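Cell division control protein 53 (Saccharomyces cerevisiae, PDB 3O2P) serves as the cullin scaffold of SCF ubiquitin ligases, the C-terminal neddylation domain being the part present here, and may help position substrate and ubiquitin-conjugating enzyme. Local coordinates at residues Glu19-Ile22 with Phe23-Ala26; Ala57-Ser60 with Met61-Ala65. All blocks are in the same frame, centred on the assembly; numbering follows the deposited sequence.

Contact 1 of 2, residues Glu19-Ile22 with Phe23-Ala26; sequences ERQI and FLEA
Gln21 and Glu25, one helical turn apart, are joined twice: by their backbones and through a water that bridges their side chains. Gln21 NE2 gives a hydrogen to this water over 2.7 Å, and the water in turn donates to Glu25 OE2 at 2.8 Å. The bridge depends on the bend in the glutamine (chi2 -51°), which turns its amide forward along the helix, toward Glu25, while the glutamate runs out extended beyond CG. NE2 has a second acceptor in Met61 O, which helps fix the rotation of the amide, and the other glutamate oxygen, OE1, forms a salt bridge with Lys72; both carboxylate oxygens are thus engaged.

Main-chain bonds run from each residue to the fourth one before it, the pattern of an alpha helix, here the middle of the long helix 8-35 in the winged-helix neddylation domain. Glu25 N reaches Gln21 O at 2.8 Å and Leu24 N reaches Arg20 O at 2.9 Å. Phe23 N meets Glu19 O less directly, rising 40° out of the carbonyl plane, and Ala26 N to Ile22 O is weak.

Side-chain carbons touch the preceding turn mainly at oxygens. Leu24 CD1 lies 3.9 Å from Gln21 OE1, the two side chains crossing at a slant, and the leucine continues into the core against Cys47, Phe55 and Met61. Phe23 CB rests 3.4 Å from Arg20 O; with CG opposite the backbone N (chi1 171°), the ring leads away toward Ser51 and Arg54, with Arg20 O at its edge, close to the ring plane.

Contact 2 of 2, residues Ala57-Ser60 with Met61-Ala65; sequences AKVS and MVKRA
Lys58 and Met61 meet where helix 59-71 of the winged-helix domain begins, with Lys58 at its N-cap position. The methionine is extended beyond CG (chi2 168°), and this carries its thioether back beneath the cap residue: SD receives a weak but nearly straight hydrogen bond from Lys58 N at 3.5 Å, and CE comes within 4.0 Å of Lys58 CG. The lysine bends at chi2, and its end leads away from the helix.

Lys58 O accepts from Val62 N at 3.1 Å, in the carbonyl plane, and more weakly from Met61 N. Val62 CG2 also faces Ala57 CB, an apolar touch at 4.2 Å on the buried side.

Val59 CG1 lies against Lys63 CD at 3.8 Å, one turn on. A bend about the CG-CD bond of Lys63 (chi3 63°) brings NZ to the chain of another protein, where it forms a salt bridge with an acidic side chain and hydrogen bonds to backbone.

Arg64 N bonds Ser60 O at 3.2 Å from above the carbonyl plane, and Arg64 CG lies 3.3 Å from the same oxygen. A bend at chi3 (-56°) folds the guanidinium back; Met61 CA sits 3.6 Å above one face, offset toward its rim.

Overall arrangement
From the N terminus, the chain enters helix 8-35, and contact 1 (19-26) is complete within its middle turns. The chain then passes through strand 37-39 and helix 40-51 before contact 2 (57-65) opens at the start of helix 59-71. Each contact is local, so neither closes a long loop; they follow in series, without nesting or crossing. In space their centres lie about 10 Å apart and they touch directly: Gln21 OE1 packs against Arg64 NH2, and a little further along Ala65 rests on Ile28, joining helix 8-35 to helix 59-71. Helix 40-51 meets both, Cys47 touching Leu24 and Val62, which completes the three-helix core beside the small antiparallel sheet.

Contact 1 of 2, residues Glu19-Ile22 with Phe23-Ala26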
loop_
_atom_site.group_PDB
_atom_site.type_symbol
_atom_site.label_atom_id
_atom_site.label_comp_id
_atom_site.label_asym_id
_atom_site.label_seq_id
_atom_site.Cartn_x
_atom_site.Cartn_y
_atom_site.Cartn_z
ATOM N N GLU B 19 -4.479 3.282 -28.034
ATOM C CA GLU B 19 -5.526 4.147 -28.570
ATOM C C GLU B 19 -6.863 3.930 -27.874
ATOM O O GLU B 19 -7.616 4.882 -27.667
ATOM C CB GLU B 19 -5.681 3.943 -30.071
ATOM C CG GLU B 19 -4.512 4.477 -30.876
ATOM C CD GLU B 19 -4.586 4.086 -32.349
ATOM O OE1 GLU B 19 -5.607 3.476 -32.763
ATOM O OE2 GLU B 19 -3.618 4.389 -33.086
ATOM N N ARG B 20 -7.170 2.682 -27.532
ATOM C CA ARG B 20 -8.347 2.411 -26.716
ATOM C C ARG B 20 -8.211 3.088 -25.351
ATOM O O ARG B 20 -9.110 3.812 -24.915
ATOM C CB ARG B 20 -8.572 0.901 -26.552
ATOM C CG ARG B 20 -9.015 0.206 -27.847
ATOM C CD ARG B 20 -9.533 -1.213 -27.614
ATOM N NE ARG B 20 -8.460 -2.168 -27.355
ATOM C CZ ARG B 20 -8.048 -3.090 -28.223
ATOM N NH1 ARG B 20 -8.633 -3.203 -29.411
ATOM N NH2 ARG B 20 -7.058 -3.912 -27.895
ATOM N N GLN B 21 -7.078 2.856 -24.690
ATOM C CA GLN B 21 -6.855 3.360 -23.337
ATOM C C GLN B 21 -6.887 4.876 -23.273
ATOM O O GLN B 21 -7.523 5.451 -22.391
ATOM C CB GLN B 21 -5.541 2.817 -22.779
ATOM C CG GLN B 21 -5.594 1.295 -22.586
ATOM C CD GLN B 21 -6.825 0.875 -21.810
ATOM O OE1 GLN B 21 -7.689 0.142 -22.311
ATOM N NE2 GLN B 21 -6.928 1.364 -20.588
ATOM N N ILE B 22 -6.217 5.525 -24.219
ATOM C CA ILE B 22 -6.240 6.974 -24.290
ATOM C C ILE B 22 -7.672 7.484 -24.460
ATOM O O ILE B 22 -8.046 8.502 -23.883
ATOM C CB ILE B 22 -5.355 7.499 -25.428
ATOM C CG1 ILE B 22 -3.888 7.507 -24.981
ATOM C CG2 ILE B 22 -5.801 8.901 -25.846
ATOM C CD1 ILE B 22 -2.902 7.705 -26.128
ATOM N N PHE B 23 -8.476 6.780 -25.248
ATOM C CA PHE B 23 -9.859 7.207 -25.417
ATOM C C PHE B 23 -10.651 7.035 -24.120
ATOM O O PHE B 23 -11.384 7.938 -23.714
ATOM C CB PHE B 23 -10.545 6.469 -26.572
ATOM C CG PHE B 23 -12.019 6.730 -26.649
ATOM C CD1 PHE B 23 -12.511 7.835 -27.324
ATOM C CD2 PHE B 23 -12.909 5.883 -26.014
ATOM C CE1 PHE B 23 -13.881 8.081 -27.376
ATOM C CE2 PHE B 23 -14.273 6.121 -26.056
ATOM C CZ PHE B 23 -14.763 7.222 -26.736
ATOM N N LEU B 24 -10.493 5.885 -23.465
ATOM C CA LEU B 24 -11.266 5.591 -22.265
ATOM C C LEU B 24 -10.855 6.475 -21.097
ATOM O O LEU B 24 -11.680 6.814 -20.253
ATOM C CB LEU B 24 -11.138 4.122 -21.863
ATOM C CG LEU B 24 -11.756 3.091 -22.795
ATOM C CD1 LEU B 24 -11.305 1.678 -22.421
ATOM C CD2 LEU B 24 -13.272 3.221 -22.781
ATOM N N GLU B 25 -9.577 6.839 -21.042
ATOM C CA GLU B 25 -9.121 7.743 -19.996
ATOM C C GLU B 25 -9.789 9.107 -20.093
ATOM O O GLU B 25 -10.200 9.661 -19.073
ATOM C CB GLU B 25 -7.594 7.881 -19.990
ATOM C CG GLU B 25 -6.894 6.671 -19.370
ATOM C CD GLU B 25 -5.384 6.849 -19.293
ATOM O OE1 GLU B 25 -4.926 7.978 -19.005
ATOM O OE2 GLU B 25 -4.661 5.856 -19.530
ATOM N N ALA B 26 -9.894 9.650 -21.304
ATOM C CA ALA B 26 -10.549 10.953 -21.482
ATOM C C ALA B 26 -12.046 10.839 -21.216
ATOM O O ALA B 26 -12.655 11.736 -20.630
ATOM C CB ALA B 26 -10.312 11.486 -22.862
HETATM O O HOH W 1 -5.242 3.149 -19.494
#

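Contact 2 of 2, residues Ala57-Ser60 with Met61-Ala65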
loop_
_atom_site.group_PDB
_atom_site.type_symbol
_atom_site.label_atom_id
_atom_site.label_comp_id
_atom_site.label_asym_id
_atom_site.label_seq_id
_atom_site.Cartn_x
_atom_site.Cartn_y
_atom_site.Cartn_z
ATOM N N ALA B 57 -16.134 -1.140 -25.441
ATOM C CA ALA B 57 -15.212 -1.161 -24.318
ATOM C C ALA B 57 -15.501 -2.337 -23.394
ATOM O O ALA B 57 -16.630 -2.516 -22.939
ATOM C CB ALA B 57 -15.296 0.153 -23.549
ATOM N N LYS B 58 -14.476 -3.143 -23.130
ATOM C CA LYS B 58 -14.582 -4.220 -22.158
ATOM C C LYS B 58 -14.280 -3.678 -20.760
ATOM O O LYS B 58 -13.505 -2.727 -20.608
ATOM C CB LYS B 58 -13.593 -5.341 -22.490
ATOM C CG LYS B 58 -13.871 -6.070 -23.798
ATOM C CD LYS B 58 -15.193 -6.814 -23.770
ATOM C CE LYS B 58 -15.406 -7.523 -25.110
ATOM N NZ LYS B 58 -16.512 -8.524 -25.027
ATOM N N VAL B 59 -14.876 -4.296 -19.743
ATOM C CA VAL B 59 -14.703 -3.837 -18.377
ATOM C C VAL B 59 -13.216 -3.787 -18.026
ATOM O O VAL B 59 -12.735 -2.822 -17.424
ATOM C CB VAL B 59 -15.452 -4.744 -17.381
ATOM C CG1 VAL B 59 -15.066 -4.407 -15.937
ATOM C CG2 VAL B 59 -16.961 -4.629 -17.590
ATOM N N SER B 60 -12.492 -4.827 -18.420
ATOM C CA SER B 60 -11.070 -4.913 -18.131
ATOM C C SER B 60 -10.312 -3.723 -18.714
ATOM O O SER B 60 -9.335 -3.265 -18.131
ATOM C CB SER B 60 -10.492 -6.220 -18.666
ATOM O OG SER B 60 -10.508 -6.238 -20.077
ATOM N N MET B 61 -10.757 -3.225 -19.865
ATOM C CA MET B 61 -10.114 -2.054 -20.452
ATOM C C MET B 61 -10.419 -0.828 -19.626
ATOM O O MET B 61 -9.543 0.009 -19.396
ATOM C CB MET B 61 -10.598 -1.811 -21.878
ATOM C CG MET B 61 -10.258 -2.909 -22.838
ATOM S SD MET B 61 -11.180 -2.666 -24.349
ATOM C CE MET B 61 -10.668 -4.122 -25.275
ATOM N N VAL B 62 -11.673 -0.715 -19.197
ATOM C CA VAL B 62 -12.091 0.439 -18.407
ATOM C C VAL B 62 -11.342 0.498 -17.072
ATOM O O VAL B 62 -10.892 1.562 -16.649
ATOM C CB VAL B 62 -13.605 0.458 -18.168
ATOM C CG1 VAL B 62 -13.989 1.672 -17.299
ATOM C CG2 VAL B 62 -14.338 0.526 -19.493
ATOM N N LYS B 63 -11.191 -0.657 -16.435
ATOM C CA LYS B 63 -10.470 -0.753 -15.178
ATOM C C LYS B 63 -8.998 -0.367 -15.315
ATOM O O LYS B 63 -8.465 0.297 -14.431
ATOM C CB LYS B 63 -10.619 -2.149 -14.593
ATOM C CG LYS B 63 -12.066 -2.486 -14.298
ATOM C CD LYS B 63 -12.186 -3.747 -13.476
ATOM C CE LYS B 63 -11.537 -3.576 -12.131
ATOM N NZ LYS B 63 -11.451 -4.861 -11.406
ATOM N N ARG B 64 -8.345 -0.777 -16.403
ATOM C CA ARG B 64 -6.978 -0.315 -16.677
ATOM C C ARG B 64 -6.930 1.214 -16.771
ATOM O O ARG B 64 -6.063 1.856 -16.175
ATOM C CB ARG B 64 -6.394 -0.949 -17.952
ATOM C CG ARG B 64 -6.143 -2.455 -17.823
ATOM C CD ARG B 64 -5.120 -2.987 -18.840
ATOM N NE ARG B 64 -5.473 -2.692 -20.227
ATOM C CZ ARG B 64 -6.395 -3.346 -20.926
ATOM N NH1 ARG B 64 -7.077 -4.341 -20.374
ATOM N NH2 ARG B 64 -6.634 -3.002 -22.181
ATOM N N ALA B 65 -7.870 1.791 -17.513
ATOM C CA ALA B 65 -7.974 3.243 -17.625
ATOM C C ALA B 65 -8.143 3.880 -16.234
ATOM O O ALA B 65 -7.488 4.880 -15.900
ATOM C CB ALA B 65 -9.145 3.620 -18.552
#